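Local coordinates for protein Phthiocerol/phthiodiolone dimycocerosyl transferase (Mycobacterium tuberculosis, PDB 1Q9J) that probably catalyses the final step of phthiocerol dimycocerosate ester synthesis, transferring mycocerosic acids from mycocerosic acid synthase onto phthiocerol-type alcohols, at residues L139-T144 with T352-P357; I7-H12 with G64-A69; V258-V263 with A292-N297; P375-S380 with I390-H395; S75-I80 with L105-I110. All coordinates share one frame; numbering follows the deposited sequence.

How the contacts relate
Along the chain contact 2 comes first, then contact 5. Contact 1 opens on helix 129-148 and closes only after contact 3 is complete, and contact 4 is last. Contacts 1 and 5 touch, L139 CD1 lying 4.1 Å from L107 CD2, with centres about 17 Å apart. Contacts 3 and 4 lie on one six-stranded mixed sheet, centres about 19 Å apart. Contacts 1 and 3 stand on opposite sides of the chain's centre, about 43 Å between centres, in keeping with a protein of two related domains. Contacts 2 and 4 come nearest the probable proton acceptor H124: the side chains of L10 and L376 are about 10 and 8 Å from its side chain.

Contact 1 of 5, residues L139-T144 with T352-P357; sequences LFSRYT and TMRTPP
R354 extends from its loop over the surface of helix 129-148, between S141 and T144. Its CB lies 3.5 Å from T144 OG1, and its CD comes up to the CA of S141. The chain is bent at chi3 (52°), which swings R354 NE to within 3.7 Å of T144 CG2. At the tip the guanidinium lays one face over the carbonyl of S141, whose O is 3.5 Å above the plane and offset toward the rim. R354 NH1 is 3.4 Å from S141 OG, while NH2 sits beside T144 CG2 and finds its charge partner in D145, one residue further along the helix. T144 OG1 donates to F140 O at 3.0 Å, and that oxygen also takes T144 N from the opposite face of its plane. One residue before R354, M353 lies over one face of the F140 ring, with SD 4.1 Å from the F140 ring centroid and CG over the same face, a CH-pi contact. P356 CG meets Y143 CE2 at 3.6 Å, the two side chains crossing at about a right angle, while Y143 OH bonds to the backbone N of D35. M353 and T355 also touch I361. The M353-F140 pair is a Met-aromatic contact, and with R354 and P356 it packs helix 129-148 against the loop that leads into strand 360-368, an outermost strand of the five-stranded mixed sheet that also holds 117-123.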
# COMPACT_ATOMS: atom_id res chain seq x y z
N LEU A 139 -2.74 9.98 13.65
CA LEU A 139 -4.12 10.20 14.06
C LEU A 139 -4.40 9.57 15.44
O LEU A 139 -4.80 10.27 16.37
CB LEU A 139 -5.09 9.61 13.03
CG LEU A 139 -6.58 9.58 13.44
CD1 LEU A 139 -7.16 10.99 13.42
CD2 LEU A 139 -7.35 8.69 12.47
N PHE A 140 -4.19 8.26 15.55
CA PHE A 140 -4.42 7.58 16.82
C PHE A 140 -3.49 8.09 17.93
O PHE A 140 -3.84 8.04 19.11
CB PHE A 140 -4.19 6.08 16.68
CG PHE A 140 -5.32 5.33 16.03
CD1 PHE A 140 -5.44 5.30 14.65
CD2 PHE A 140 -6.17 4.54 16.80
CE1 PHE A 140 -6.40 4.46 14.02
CE2 PHE A 140 -7.13 3.69 16.19
CZ PHE A 140 -7.24 3.65 14.80
N SER A 141 -2.31 8.58 17.56
CA SER A 141 -1.40 9.10 18.56
C SER A 141 -2.01 10.37 19.14
O SER A 141 -1.88 10.64 20.32
CB SER A 141 -0.03 9.40 17.94
OG SER A 141 0.74 10.26 18.79
N ARG A 142 -2.69 11.13 18.30
CA ARG A 142 -3.30 12.38 18.75
C ARG A 142 -4.61 12.12 19.47
O ARG A 142 -4.98 12.86 20.37
CB ARG A 142 -3.54 13.31 17.56
CG ARG A 142 -2.36 13.37 16.61
CD ARG A 142 -2.45 14.57 15.69
NE ARG A 142 -1.85 15.73 16.31
CZ ARG A 142 -0.80 16.38 15.83
NH1 ARG A 142 -0.23 15.98 14.70
NH2 ARG A 142 -0.30 17.41 16.50
N TYR A 143 -5.32 11.07 19.07
CA TYR A 143 -6.57 10.75 19.73
C TYR A 143 -6.26 10.38 21.18
O TYR A 143 -6.89 10.90 22.09
CB TYR A 143 -7.25 9.57 19.03
CG TYR A 143 -8.48 9.10 19.76
CD1 TYR A 143 -9.63 9.88 19.82
CD2 TYR A 143 -8.49 7.87 20.41
CE1 TYR A 143 -10.76 9.44 20.50
CE2 TYR A 143 -9.61 7.42 21.09
CZ TYR A 143 -10.74 8.21 21.13
OH TYR A 143 -11.86 7.74 21.78
N THR A 144 -5.30 9.49 21.36
CA THR A 144 -4.89 9.08 22.70
C THR A 144 -4.49 10.32 23.52
O THR A 144 -4.83 10.42 24.70
CB THR A 144 -3.70 8.09 22.64
OG1 THR A 144 -4.10 6.92 21.92
CG2 THR A 144 -3.25 7.68 24.03
N THR A 352 1.81 -1.40 17.67
CA THR A 352 2.28 -0.30 18.51
C THR A 352 1.44 0.96 18.31
O THR A 352 1.90 2.07 18.60
CB THR A 352 3.74 0.07 18.20
OG1 THR A 352 4.50 -1.13 17.97
CG2 THR A 352 4.36 0.82 19.38
N MET A 353 0.22 0.79 17.81
CA MET A 353 -0.66 1.92 17.57
C MET A 353 -1.42 2.30 18.83
O MET A 353 -2.30 1.58 19.28
CB MET A 353 -1.64 1.58 16.46
CG MET A 353 -2.55 2.72 16.07
SD MET A 353 -2.70 2.82 14.28
CE MET A 353 -3.62 1.31 13.93
N ARG A 354 -1.07 3.46 19.38
CA ARG A 354 -1.68 3.98 20.60
C ARG A 354 -3.20 4.04 20.61
O ARG A 354 -3.83 4.47 19.65
CB ARG A 354 -1.13 5.37 20.89
CG ARG A 354 0.38 5.44 20.98
CD ARG A 354 0.82 6.86 21.27
NE ARG A 354 0.11 7.41 22.42
CZ ARG A 354 0.17 8.68 22.81
NH1 ARG A 354 0.91 9.55 22.13
NH2 ARG A 354 -0.52 9.07 23.87
N THR A 355 -3.78 3.61 21.73
CA THR A 355 -5.23 3.62 21.95
C THR A 355 -5.41 3.78 23.45
O THR A 355 -4.93 2.95 24.22
CB THR A 355 -5.89 2.30 21.55
OG1 THR A 355 -5.23 1.21 22.21
CG2 THR A 355 -5.84 2.10 20.04
N PRO A 356 -6.11 4.84 23.87
CA PRO A 356 -6.35 5.11 25.29
C PRO A 356 -7.01 3.93 26.00
O PRO A 356 -7.50 3.00 25.35
CB PRO A 356 -7.23 6.35 25.26
CG PRO A 356 -8.03 6.13 24.03
CD PRO A 356 -6.98 5.68 23.04
N PRO A 357 -7.04 3.95 27.34
CA PRO A 357 -7.65 2.88 28.13
C PRO A 357 -9.16 2.73 27.88
O PRO A 357 -9.93 3.69 27.99
CB PRO A 357 -7.32 3.28 29.57
CG PRO A 357 -7.29 4.78 29.50
CD PRO A 357 -6.54 5.03 28.21

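Contact 2 of 5, residues I7-H12 with G64-A69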
# COMPACT_ATOMS: atom_id res chain seq x y z
N ILE A 7 -1.19 24.46 -5.67
CA ILE A 7 -0.07 24.11 -4.80
C ILE A 7 1.11 23.69 -5.66
O ILE A 7 2.21 24.25 -5.58
CB ILE A 7 -0.43 22.99 -3.88
CG1 ILE A 7 -1.62 23.45 -3.01
CG2 ILE A 7 0.80 22.58 -3.05
CD1 ILE A 7 -2.25 22.34 -2.18
N ARG A 8 0.86 22.70 -6.50
CA ARG A 8 1.88 22.22 -7.41
C ARG A 8 1.23 21.20 -8.35
O ARG A 8 0.21 20.61 -8.02
CB ARG A 8 3.03 21.62 -6.60
CG ARG A 8 3.33 20.20 -6.89
CD ARG A 8 3.97 19.54 -5.71
NE ARG A 8 3.98 18.10 -5.93
CZ ARG A 8 4.11 17.20 -4.97
NH1 ARG A 8 4.25 17.57 -3.70
NH2 ARG A 8 4.07 15.90 -5.25
N LYS A 9 1.81 21.05 -9.53
CA LYS A 9 1.30 20.11 -10.51
C LYS A 9 1.78 18.73 -10.03
O LYS A 9 2.78 18.63 -9.31
CB LYS A 9 1.90 20.46 -11.88
CG LYS A 9 1.04 20.12 -13.11
CD LYS A 9 1.49 20.94 -14.34
CE LYS A 9 0.72 20.59 -15.61
NZ LYS A 9 1.12 19.27 -16.16
N LEU A 10 1.07 17.66 -10.38
CA LEU A 10 1.50 16.33 -9.95
C LEU A 10 2.62 15.86 -10.85
O LEU A 10 2.64 16.18 -12.03
CB LEU A 10 0.38 15.30 -10.04
CG LEU A 10 -0.79 15.36 -9.07
CD1 LEU A 10 -1.79 14.30 -9.50
CD2 LEU A 10 -0.33 15.12 -7.64
N SER A 11 3.54 15.07 -10.29
CA SER A 11 4.67 14.53 -11.03
C SER A 11 4.18 13.30 -11.79
O SER A 11 3.26 12.62 -11.33
CB SER A 11 5.77 14.12 -10.05
OG SER A 11 5.48 12.86 -9.46
N HIS A 12 4.79 13.01 -12.93
CA HIS A 12 4.36 11.87 -13.75
C HIS A 12 4.13 10.59 -12.95
O HIS A 12 3.26 9.78 -13.28
CB HIS A 12 5.36 11.63 -14.89
CG HIS A 12 5.37 12.74 -15.91
ND1 HIS A 12 5.93 13.97 -15.67
CD2 HIS A 12 4.83 12.81 -17.15
CE1 HIS A 12 5.74 14.76 -16.72
NE2 HIS A 12 5.07 14.08 -17.63
N GLY A 64 -1.88 17.84 -17.81
CA GLY A 64 -1.48 17.45 -16.47
C GLY A 64 -2.50 17.73 -15.39
O GLY A 64 -3.56 18.31 -15.64
N TRP A 65 -2.18 17.32 -14.17
CA TRP A 65 -3.06 17.52 -13.04
C TRP A 65 -2.53 18.50 -12.01
O TRP A 65 -1.36 18.44 -11.61
CB TRP A 65 -3.31 16.20 -12.34
CG TRP A 65 -3.98 15.20 -13.17
CD1 TRP A 65 -3.40 14.35 -14.07
CD2 TRP A 65 -5.36 14.87 -13.11
NE1 TRP A 65 -4.35 13.49 -14.57
CE2 TRP A 65 -5.56 13.79 -14.00
CE3 TRP A 65 -6.45 15.38 -12.40
CZ2 TRP A 65 -6.82 13.20 -14.18
CZ3 TRP A 65 -7.70 14.79 -12.58
CH2 TRP A 65 -7.87 13.71 -13.47
N ASN A 66 -3.40 19.41 -11.59
CA ASN A 66 -3.05 20.39 -10.58
C ASN A 66 -3.61 20.00 -9.23
O ASN A 66 -4.73 19.52 -9.11
CB ASN A 66 -3.58 21.78 -10.92
CG ASN A 66 -2.70 22.53 -11.89
OD1 ASN A 66 -1.48 22.40 -11.86
ND2 ASN A 66 -3.32 23.32 -12.76
N LEU A 67 -2.80 20.22 -8.21
CA LEU A 67 -3.20 19.97 -6.86
C LEU A 67 -3.59 21.39 -6.45
O LEU A 67 -2.73 22.28 -6.39
CB LEU A 67 -1.99 19.50 -6.06
CG LEU A 67 -2.28 19.08 -4.64
CD1 LEU A 67 -2.98 17.72 -4.64
CD2 LEU A 67 -1.00 19.03 -3.86
N VAL A 68 -4.88 21.61 -6.24
CA VAL A 68 -5.39 22.93 -5.87
C VAL A 68 -5.71 22.93 -4.39
O VAL A 68 -6.25 21.96 -3.87
CB VAL A 68 -6.64 23.29 -6.68
CG1 VAL A 68 -7.20 24.65 -6.25
CG2 VAL A 68 -6.28 23.32 -8.16
N ALA A 69 -5.39 24.03 -3.71
CA ALA A 69 -5.63 24.09 -2.28
C ALA A 69 -7.07 24.44 -1.90
O ALA A 69 -7.77 25.16 -2.62
CB ALA A 69 -4.67 25.09 -1.63
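An antiparallel strand pair, 6-9 with 65-69, forms one side of a three-stranded sheet in which 6-9 is an outermost strand and 55-59 lies beyond 65-69. The short axes run at 173°, 4.8 Å apart at their closest. Three backbone bonds join the pair: I7 N to L67 O at 2.8 Å, L67 N to R8 O at 3.0 Å, and L10 N to W65 O at 2.8 Å, the last carrying the pairing just past the strand end. K9 and N66 face each other as a non-hydrogen-bonded pair. K9 CG is anti to the backbone N (chi1 -151°), which places it 3.3 Å from W65 O and beside N66 OD1, and the chain runs on, bends at chi4, and brings NZ beside G64 CA. R8 points to the other side of the sheet, where NH2 makes a salt bridge with E14, at the start of helix 12-19. L10 and W65 both also pack on A18 of that helix, and the side chain of L10 lies about 10 Å from that of H124, the probable proton acceptor. At the far end I7 CG1 is anti to the carbonyl carbon (chi1 -61°), which sets it against L67 O and A69 CB. CD1, the tip of that branch, meets L67 CD2 at 3.9 Å and A69 CB at 3.7 Å.

Contact 3 of 5, residues V258-V263 with A292-N297; sequences VPIPYV and AEIGPN
I260 and A292 satisfy each other's backbone as an antiparallel hydrogen-bonded pair. I260 N donates to A292 O at 2.7 Å, nearly straight at 171° and approaching almost along the C=O axis. In return A292 N donates to I260 O at 3.0 Å, from a position well above the carbonyl plane (49° out of it). The residues on either side of I260, P259 and P261, have no N-H to offer. P259 instead sets its CA 3.5 Å from A292 O. Further along, Y262 resumes the ladder with Y290, and on the opposite edge P261 and V263 bond to V342. Side chains add little: I260 CD1 and I294 CD1 come within 4.4 Å. Beyond the pair, G295 N is taken up by T298 OG1. The contact joins the first residue of strand 260-267 to the last of strand 285-292, the latter outermost in the six-stranded mixed sheet, with I260 and I294 resting on L246 and L247 of helix 237-253 and strand 342-345 on the other flank.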
# COMPACT_ATOMS: atom_id res chain seq x y z
N VAL A 258 6.47 -21.06 -19.45
CA VAL A 258 6.30 -19.64 -19.70
C VAL A 258 6.64 -18.93 -18.39
O VAL A 258 6.01 -19.17 -17.36
CB VAL A 258 4.85 -19.30 -20.14
CG1 VAL A 258 4.62 -19.75 -21.58
CG2 VAL A 258 3.85 -19.96 -19.22
N PRO A 259 7.66 -18.05 -18.41
CA PRO A 259 8.09 -17.32 -17.21
C PRO A 259 6.99 -16.51 -16.53
O PRO A 259 5.93 -16.26 -17.11
CB PRO A 259 9.22 -16.43 -17.75
CG PRO A 259 8.78 -16.16 -19.15
CD PRO A 259 8.32 -17.52 -19.61
N ILE A 260 7.23 -16.12 -15.28
CA ILE A 260 6.27 -15.34 -14.53
C ILE A 260 6.92 -14.06 -14.03
O ILE A 260 7.65 -14.06 -13.04
CB ILE A 260 5.74 -16.10 -13.31
CG1 ILE A 260 4.93 -17.31 -13.76
CG2 ILE A 260 4.88 -15.17 -12.45
CD1 ILE A 260 4.50 -18.19 -12.62
N PRO A 261 6.65 -12.94 -14.72
CA PRO A 261 7.21 -11.64 -14.34
C PRO A 261 6.68 -11.19 -12.97
O PRO A 261 5.47 -11.14 -12.75
CB PRO A 261 6.75 -10.72 -15.47
CG PRO A 261 5.47 -11.37 -15.93
CD PRO A 261 5.81 -12.83 -15.92
N TYR A 262 7.59 -10.89 -12.06
CA TYR A 262 7.21 -10.47 -10.71
C TYR A 262 7.66 -9.05 -10.40
O TYR A 262 8.70 -8.59 -10.87
CB TYR A 262 7.79 -11.47 -9.70
CG TYR A 262 7.47 -11.18 -8.25
CD1 TYR A 262 6.20 -10.78 -7.86
CD2 TYR A 262 8.44 -11.38 -7.27
CE1 TYR A 262 5.91 -10.57 -6.50
CE2 TYR A 262 8.15 -11.18 -5.92
CZ TYR A 262 6.89 -10.78 -5.54
OH TYR A 262 6.63 -10.56 -4.20
N VAL A 263 6.86 -8.33 -9.62
CA VAL A 263 7.20 -6.96 -9.25
C VAL A 263 6.69 -6.64 -7.85
O VAL A 263 5.56 -6.98 -7.50
CB VAL A 263 6.59 -5.93 -10.22
CG1 VAL A 263 7.04 -4.53 -9.83
CG2 VAL A 263 6.98 -6.23 -11.65
N ALA A 292 10.57 -14.70 -12.75
CA ALA A 292 10.58 -16.02 -12.15
C ALA A 292 10.33 -17.09 -13.21
O ALA A 292 9.40 -16.98 -14.01
CB ALA A 292 9.54 -16.12 -11.05
N GLU A 293 11.17 -18.12 -13.19
CA GLU A 293 11.05 -19.22 -14.14
C GLU A 293 10.86 -20.50 -13.34
O GLU A 293 11.82 -21.20 -13.01
CB GLU A 293 12.31 -19.29 -15.00
CG GLU A 293 12.60 -17.97 -15.70
CD GLU A 293 13.82 -18.02 -16.58
OE1 GLU A 293 14.90 -18.43 -16.08
OE2 GLU A 293 13.71 -17.63 -17.76
N ILE A 294 9.60 -20.80 -13.05
CA ILE A 294 9.23 -21.98 -12.27
C ILE A 294 8.92 -23.21 -13.12
O ILE A 294 8.14 -23.16 -14.07
CB ILE A 294 8.00 -21.66 -11.37
CG1 ILE A 294 8.30 -20.44 -10.49
CG2 ILE A 294 7.68 -22.86 -10.49
CD1 ILE A 294 7.13 -20.03 -9.61
N GLY A 295 9.56 -24.32 -12.75
CA GLY A 295 9.34 -25.58 -13.45
C GLY A 295 8.64 -26.52 -12.48
O GLY A 295 8.32 -26.12 -11.36
N PRO A 296 8.38 -27.77 -12.88
CA PRO A 296 7.71 -28.73 -12.00
C PRO A 296 8.56 -29.17 -10.81
O PRO A 296 8.06 -29.76 -9.86
CB PRO A 296 7.37 -29.87 -12.94
CG PRO A 296 8.50 -29.84 -13.92
CD PRO A 296 8.65 -28.36 -14.21
N ASN A 297 9.86 -28.86 -10.87
CA ASN A 297 10.78 -29.23 -9.80
C ASN A 297 11.29 -28.05 -8.98
O ASN A 297 11.89 -28.24 -7.92
CB ASN A 297 11.98 -29.99 -10.36
CG ASN A 297 11.65 -31.42 -10.71
OD1 ASN A 297 11.08 -32.15 -9.89
ND2 ASN A 297 12.02 -31.85 -11.92

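Contact 4 of 5, residues P375-S380 with I390-H395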
# COMPACT_ATOMS: atom_id res chain seq x y z
N PRO A 375 -7.37 -2.41 -13.90
CA PRO A 375 -6.77 -3.74 -13.98
C PRO A 375 -5.81 -3.94 -12.82
O PRO A 375 -4.60 -4.04 -13.01
CB PRO A 375 -6.05 -3.70 -15.32
CG PRO A 375 -5.61 -2.27 -15.40
CD PRO A 375 -6.84 -1.53 -14.95
N LEU A 376 -6.36 -3.98 -11.62
CA LEU A 376 -5.52 -4.14 -10.46
C LEU A 376 -5.46 -5.57 -9.97
O LEU A 376 -6.31 -6.02 -9.20
CB LEU A 376 -6.01 -3.24 -9.32
CG LEU A 376 -5.17 -3.30 -8.04
CD1 LEU A 376 -3.80 -2.73 -8.33
CD2 LEU A 376 -5.85 -2.51 -6.94
N ASP A 377 -4.46 -6.31 -10.44
CA ASP A 377 -4.32 -7.68 -9.97
C ASP A 377 -3.16 -7.62 -8.97
O ASP A 377 -2.00 -7.56 -9.37
CB ASP A 377 -3.96 -8.61 -11.12
CG ASP A 377 -4.56 -9.98 -10.94
OD1 ASP A 377 -4.53 -10.48 -9.79
OD2 ASP A 377 -5.04 -10.56 -11.95
N LEU A 378 -3.47 -7.64 -7.68
CA LEU A 378 -2.41 -7.53 -6.69
C LEU A 378 -2.52 -8.43 -5.46
O LEU A 378 -3.61 -8.64 -4.93
CB LEU A 378 -2.28 -6.07 -6.25
CG LEU A 378 -1.33 -5.75 -5.08
CD1 LEU A 378 -0.04 -5.14 -5.59
CD2 LEU A 378 -2.03 -4.81 -4.14
N TYR A 379 -1.38 -8.96 -5.00
CA TYR A 379 -1.33 -9.80 -3.81
C TYR A 379 -0.73 -8.95 -2.68
O TYR A 379 -0.10 -7.93 -2.93
CB TYR A 379 -0.43 -11.04 -4.03
CG TYR A 379 -1.03 -12.14 -4.88
CD1 TYR A 379 -0.80 -12.19 -6.25
CD2 TYR A 379 -1.84 -13.13 -4.31
CE1 TYR A 379 -1.35 -13.20 -7.03
CE2 TYR A 379 -2.39 -14.14 -5.08
CZ TYR A 379 -2.14 -14.18 -6.44
OH TYR A 379 -2.67 -15.18 -7.22
N SER A 380 -0.92 -9.37 -1.43
CA SER A 380 -0.41 -8.60 -0.32
C SER A 380 -0.40 -9.45 0.95
O SER A 380 -1.19 -10.38 1.07
CB SER A 380 -1.28 -7.36 -0.13
OG SER A 380 -1.56 -7.12 1.25
N ILE A 390 -2.92 -13.28 4.11
CA ILE A 390 -2.75 -13.22 2.67
C ILE A 390 -3.94 -12.45 2.10
O ILE A 390 -5.05 -12.53 2.65
CB ILE A 390 -2.75 -14.62 2.05
CG1 ILE A 390 -1.58 -15.44 2.58
CG2 ILE A 390 -2.64 -14.52 0.54
CD1 ILE A 390 -1.61 -16.87 2.09
N GLU A 391 -3.72 -11.74 1.01
CA GLU A 391 -4.76 -10.97 0.35
C GLU A 391 -4.60 -10.89 -1.15
O GLU A 391 -3.49 -10.90 -1.68
CB GLU A 391 -4.82 -9.54 0.91
CG GLU A 391 -5.33 -9.45 2.32
CD GLU A 391 -5.66 -8.02 2.70
OE1 GLU A 391 -6.02 -7.78 3.87
OE2 GLU A 391 -5.54 -7.14 1.83
N HIS A 392 -5.72 -10.80 -1.84
CA HIS A 392 -5.73 -10.69 -3.29
C HIS A 392 -6.74 -9.57 -3.54
O HIS A 392 -7.89 -9.63 -3.07
CB HIS A 392 -6.17 -12.01 -3.90
CG HIS A 392 -5.71 -12.21 -5.32
ND1 HIS A 392 -5.32 -11.17 -6.13
CD2 HIS A 392 -5.65 -13.33 -6.08
CE1 HIS A 392 -5.05 -11.63 -7.34
NE2 HIS A 392 -5.24 -12.94 -7.34
N HIS A 393 -6.28 -8.55 -4.24
CA HIS A 393 -7.04 -7.36 -4.56
C HIS A 393 -7.33 -7.33 -6.03
O HIS A 393 -6.55 -7.84 -6.82
CB HIS A 393 -6.25 -6.11 -4.23
CG HIS A 393 -5.95 -5.95 -2.77
ND1 HIS A 393 -6.68 -5.12 -1.95
CD2 HIS A 393 -4.99 -6.51 -2.00
CE1 HIS A 393 -6.18 -5.18 -0.72
NE2 HIS A 393 -5.16 -6.02 -0.73
N GLY A 394 -8.45 -6.71 -6.41
CA GLY A 394 -8.78 -6.61 -7.82
C GLY A 394 -9.94 -7.44 -8.31
O GLY A 394 -10.30 -8.46 -7.72
N HIS A 395 -10.52 -6.98 -9.41
CA HIS A 395 -11.66 -7.65 -10.04
C HIS A 395 -11.17 -8.89 -10.78
O HIS A 395 -10.73 -8.82 -11.93
CB HIS A 395 -12.33 -6.71 -11.05
CG HIS A 395 -12.82 -5.42 -10.45
ND1 HIS A 395 -13.86 -5.37 -9.54
CD2 HIS A 395 -12.43 -4.14 -10.64
CE1 HIS A 395 -14.09 -4.11 -9.20
NE2 HIS A 395 -13.23 -3.35 -9.85
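Strands 378-384 and 387-393 form a beta hairpin whose short axes run at 161° to each other, 4.6 Å apart, with L378-H393 and S380-E391 as hydrogen-bonded pairs around the non-hydrogen-bonded pair Y379-H392. H393 N reaches L378 O at 2.8 Å, and L378 N answers to H393 O at 3.2 Å. S380 N bonds to E391 O, its return bond being weak. L378 O has a second donor, H392 ND1, at 3.3 Å, which comes from above the carbonyl plane. The side chains of Y379 and H392 lie on one side of the sheet as a face-to-face stack, ring centroids 4.0 Å apart and planes at 27°. The Y379 hydroxyl bonds to E249 and S402, so helices 237-253 and 399-412 grip the stack, H392 also touching L403. On the opposite side, where L378 and H393 lie, E391 takes a weak bond from H393 NE2 and makes a salt bridge with R215 of the edge strand 213-216. Here L378 and H393 run side by side, pointing the same way, with L378 CD2 4.0 Å from H393 CD2 and L378 O at the edge of the imidazole, in its plane.

Contact 5 of 5, residues S75-I80 with L105-I110; sequences SGICVI and LHLQLI
I77 and L107 meet through two different first torsions. In I77, CG1 takes the crowded position between the backbone N and the carbonyl carbon (chi1 59°), which leaves CG2 beside the N and turned to the neighbouring strand. In L107, CG is anti to its backbone N. The side chains then lie side by side, pointing the same way, with I77 CG2 3.6 Å from L107 CD2, and both pack on helix 36-49, at V36 and S40 for I77 and F43 for L107. The backbones pair as parallel strands, 78-80 being an outermost strand of the five-stranded mixed sheet beside 105-110. L109 N bonds to C78 O at 2.9 Å, I80 N to L109 O at 2.7 Å, and C78 N weakly to L107 O. Near G76 one water bridges the two segments, donating to G76 O and accepting from L107 N, 2.7 Å away. On the sheet side away from I77, I80 CD1 rests 3.6 Å from Q108 NE2, and I80 CB lies 4.1 Å from I110 CG2.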
# COMPACT_ATOMS: atom_id res chain seq x y z
N SER A 75 -13.21 20.44 6.16
CA SER A 75 -12.84 19.06 6.48
C SER A 75 -13.00 18.70 7.96
O SER A 75 -12.30 19.21 8.83
CB SER A 75 -11.40 18.76 6.03
OG SER A 75 -11.37 18.48 4.64
N GLY A 76 -13.96 17.81 8.22
CA GLY A 76 -14.23 17.35 9.56
C GLY A 76 -14.58 15.87 9.50
O GLY A 76 -14.80 15.32 8.42
N ILE A 77 -14.64 15.23 10.66
CA ILE A 77 -14.96 13.81 10.70
C ILE A 77 -16.40 13.59 10.26
O ILE A 77 -17.16 14.54 10.10
CB ILE A 77 -14.78 13.20 12.10
CG1 ILE A 77 -15.66 13.92 13.11
CG2 ILE A 77 -13.33 13.30 12.52
CD1 ILE A 77 -15.60 13.31 14.50
N CYS A 78 -16.76 12.34 10.05
CA CYS A 78 -18.09 12.01 9.62
C CYS A 78 -18.57 10.81 10.41
O CYS A 78 -18.22 9.67 10.10
CB CYS A 78 -18.09 11.70 8.13
SG CYS A 78 -19.47 10.69 7.60
N VAL A 79 -19.36 11.07 11.46
CA VAL A 79 -19.88 10.01 12.31
C VAL A 79 -21.17 9.38 11.77
O VAL A 79 -22.04 10.08 11.26
CB VAL A 79 -20.16 10.53 13.71
CG1 VAL A 79 -20.44 9.36 14.63
CG2 VAL A 79 -18.99 11.35 14.20
N ILE A 80 -21.29 8.06 11.88
CA ILE A 80 -22.48 7.37 11.40
C ILE A 80 -22.95 6.30 12.39
O ILE A 80 -22.16 5.81 13.21
CB ILE A 80 -22.22 6.68 10.06
CG1 ILE A 80 -21.72 7.70 9.04
CG2 ILE A 80 -23.48 6.00 9.57
CD1 ILE A 80 -21.25 7.08 7.74
N LEU A 105 -9.19 13.47 1.25
CA LEU A 105 -9.12 12.85 2.56
C LEU A 105 -10.51 12.84 3.20
O LEU A 105 -11.26 13.83 3.14
CB LEU A 105 -8.13 13.63 3.43
CG LEU A 105 -7.90 13.15 4.87
CD1 LEU A 105 -7.30 11.76 4.86
CD2 LEU A 105 -7.00 14.12 5.58
N HIS A 106 -10.85 11.71 3.82
CA HIS A 106 -12.13 11.51 4.48
C HIS A 106 -11.95 10.61 5.71
O HIS A 106 -11.39 9.51 5.60
CB HIS A 106 -13.13 10.85 3.52
CG HIS A 106 -13.66 11.77 2.45
ND1 HIS A 106 -14.47 12.84 2.74
CD2 HIS A 106 -13.48 11.78 1.11
CE1 HIS A 106 -14.79 13.47 1.61
NE2 HIS A 106 -14.20 12.84 0.61
N LEU A 107 -12.40 11.07 6.87
CA LEU A 107 -12.32 10.26 8.09
C LEU A 107 -13.74 9.84 8.46
O LEU A 107 -14.52 10.64 8.95
CB LEU A 107 -11.68 11.05 9.25
CG LEU A 107 -11.58 10.21 10.53
CD1 LEU A 107 -10.92 8.87 10.22
CD2 LEU A 107 -10.79 10.95 11.60
N GLN A 108 -14.05 8.57 8.22
CA GLN A 108 -15.39 8.06 8.50
C GLN A 108 -15.50 7.15 9.73
O GLN A 108 -14.96 6.05 9.74
CB GLN A 108 -15.90 7.31 7.27
CG GLN A 108 -17.32 6.82 7.39
CD GLN A 108 -17.66 5.83 6.31
OE1 GLN A 108 -17.02 4.78 6.20
NE2 GLN A 108 -18.66 6.15 5.49
N LEU A 109 -16.21 7.62 10.75
CA LEU A 109 -16.40 6.85 11.97
C LEU A 109 -17.82 6.30 12.07
O LEU A 109 -18.79 7.07 12.12
CB LEU A 109 -16.12 7.71 13.20
CG LEU A 109 -16.41 7.00 14.53
CD1 LEU A 109 -15.46 5.82 14.68
CD2 LEU A 109 -16.25 7.98 15.68
N ILE A 110 -17.96 4.98 12.13
CA ILE A 110 -19.27 4.35 12.22
C ILE A 110 -19.47 3.67 13.58
O ILE A 110 -18.90 2.60 13.83
CB ILE A 110 -19.48 3.31 11.10
CG1 ILE A 110 -19.07 3.89 9.76
CG2 ILE A 110 -20.94 2.90 11.03
CD1 ILE A 110 -19.21 2.92 8.62
O HOH W 1 -13.94 13.20 6.28